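Local coordinates for pseudoazurin (Methylobacterium extorquens, PDB 1PMY), which is a periplasmic blue copper protein that holds one copper ion and probably shuttles electrons between redox partners, at the copper (II) ion site. Numbering follows the deposited sequence.

The copper (II) ion site. Residues 9, 16, 39-41, 78, 80-81, 86. With CU (copper (II) ion), chain B.
This is the type 1 (blue) copper site of a cupredoxin. His40 comes from one loop; Cys78, His81 and Met86 come from the loop that joins strands 72-77 and 87-92. Both histidines bind the metal through ND1, the ring nitrogen nearer the backbone, at 2.0 Å from His81 ND1 to CU and 2.1 Å from His40 ND1 to CU. The thiolate sulfur of Cys78 is the third firm ligand, with SG 2.1 Å from CU. At CU, the angle between His40 ND1 and Cys78 SG is wide, 144°, whereas the two histidine nitrogens are close to a right angle. Met86 reaches in with an extended side chain, CG anti to the backbone N (chi1 -163°). Its thioether SD stays 2.7 Å from CU, a longer and weaker axial contact.

Second-shell groups appear to help position the histidines and the cysteine. The far nitrogen of the His40 ring, NE2, donates to the side-chain carbonyl of Asn9, 2.7 Å to OD1. The oxygen accepts in its carbonyl plane but lies somewhat out of the ring plane. This bond should limit rotation of the imidazole. Asn41 N gives a long but nearly straight hydrogen bond to Cys78 SG, 3.6 Å and 167° at the hydrogen. It may tune how much charge the thiolate passes to copper. The His81 ring is sandwiched: Met16 SD sits 3.8 Å above one face, over the centre, and Pro80 CB covers the other. The same Met16 sulfur meets the His40 ring at its edge.

The protein-held geometry probably suits both Cu(I) and Cu(II), as in other cupredoxins, and so would let the ion take up and pass on an electron with little rearrangement.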
loop_
_atom_site.group_PDB
_atom_site.type_symbol
_atom_site.label_atom_id
_atom_site.label_comp_id
_atom_site.label_asym_id
_atom_site.label_seq_id
_atom_site.Cartn_x
_atom_site.Cartn_y
_atom_site.Cartn_z
ATOM N N ASN A 9 2.895 -11.290 9.559
ATOM C CA ASN A 9 1.733 -12.061 10.072
ATOM C C ASN A 9 1.107 -11.292 11.260
ATOM O O ASN A 9 -0.156 -11.326 11.420
ATOM C CB ASN A 9 2.163 -13.453 10.495
ATOM C CG ASN A 9 2.537 -14.363 9.387
ATOM O OD1 ASN A 9 2.342 -14.055 8.156
ATOM N ND2 ASN A 9 2.984 -15.566 9.726
ATOM N N MET A 16 -1.813 -9.824 9.911
ATOM C CA MET A 16 -1.642 -9.580 8.456
ATOM C C MET A 16 -1.540 -8.086 8.158
ATOM O O MET A 16 -2.547 -7.475 7.672
ATOM C CB MET A 16 -2.695 -10.266 7.653
ATOM C CG MET A 16 -3.066 -11.654 8.053
ATOM S SD MET A 16 -1.520 -12.636 7.853
ATOM C CE MET A 16 -2.127 -14.223 8.339
ATOM N N GLY A 39 4.640 -15.835 2.645
ATOM C CA GLY A 39 3.217 -15.932 2.252
ATOM C C GLY A 39 2.547 -14.567 1.995
ATOM O O GLY A 39 1.314 -14.583 1.988
ATOM N N HIS A 40 3.286 -13.530 1.852
ATOM C CA HIS A 40 2.713 -12.190 1.554
ATOM C C HIS A 40 3.153 -11.704 0.193
ATOM O O HIS A 40 4.229 -12.125 -0.274
ATOM C CB HIS A 40 2.990 -11.219 2.682
ATOM C CG HIS A 40 2.543 -11.629 4.026
ATOM N ND1 HIS A 40 1.291 -11.729 4.573
ATOM C CD2 HIS A 40 3.389 -12.045 5.055
ATOM C CE1 HIS A 40 1.331 -12.131 5.807
ATOM N NE2 HIS A 40 2.589 -12.300 6.123
ATOM N N ASN A 41 2.335 -10.826 -0.409
ATOM C CA ASN A 41 2.784 -10.155 -1.672
ATOM C C ASN A 41 2.266 -8.696 -1.565
ATOM O O ASN A 41 1.601 -8.323 -0.595
ATOM C CB ASN A 41 2.502 -10.810 -2.965
ATOM C CG ASN A 41 1.039 -10.689 -3.436
ATOM O OD1 ASN A 41 0.221 -10.336 -2.543
ATOM N ND2 ASN A 41 0.946 -10.740 -4.752
ATOM N N CYS A 78 -2.204 -7.070 -0.022
ATOM C CA CYS A 78 -1.540 -8.372 -0.024
ATOM C C CYS A 78 -2.632 -9.278 -0.643
ATOM O O CYS A 78 -3.732 -9.334 -0.023
ATOM C CB CYS A 78 -1.091 -8.801 1.373
ATOM S SG CYS A 78 -0.778 -10.567 1.347
ATOM N N PRO A 80 -3.394 -12.634 -1.093
ATOM C CA PRO A 80 -3.964 -13.710 -0.287
ATOM C C PRO A 80 -4.591 -13.168 1.021
ATOM O O PRO A 80 -5.567 -13.859 1.438
ATOM C CB PRO A 80 -2.762 -14.565 0.106
ATOM C CG PRO A 80 -1.553 -13.822 -0.287
ATOM C CD PRO A 80 -1.911 -12.782 -1.385
ATOM N N HIS A 81 -4.155 -12.000 1.554
ATOM C CA HIS A 81 -4.775 -11.524 2.803
ATOM C C HIS A 81 -5.586 -10.256 2.692
ATOM O O HIS A 81 -5.700 -9.482 3.673
ATOM C CB HIS A 81 -3.698 -11.332 3.971
ATOM C CG HIS A 81 -2.869 -12.555 4.087
ATOM N ND1 HIS A 81 -1.478 -12.549 3.984
ATOM C CD2 HIS A 81 -3.264 -13.836 4.331
ATOM C CE1 HIS A 81 -1.074 -13.836 4.168
ATOM N NE2 HIS A 81 -2.087 -14.591 4.405
ATOM N N MET A 86 -5.066 -6.782 4.890
ATOM C CA MET A 86 -3.595 -6.425 4.717
ATOM C C MET A 86 -3.456 -5.468 3.540
ATOM O O MET A 86 -3.462 -5.899 2.361
ATOM C CB MET A 86 -2.814 -7.733 4.452
ATOM C CG MET A 86 -1.328 -7.382 4.721
ATOM S SD MET A 86 -0.390 -8.971 4.895
ATOM C CE MET A 86 1.279 -8.290 4.635
HETATM CU CU CU B . -0.268 -11.131 3.353
#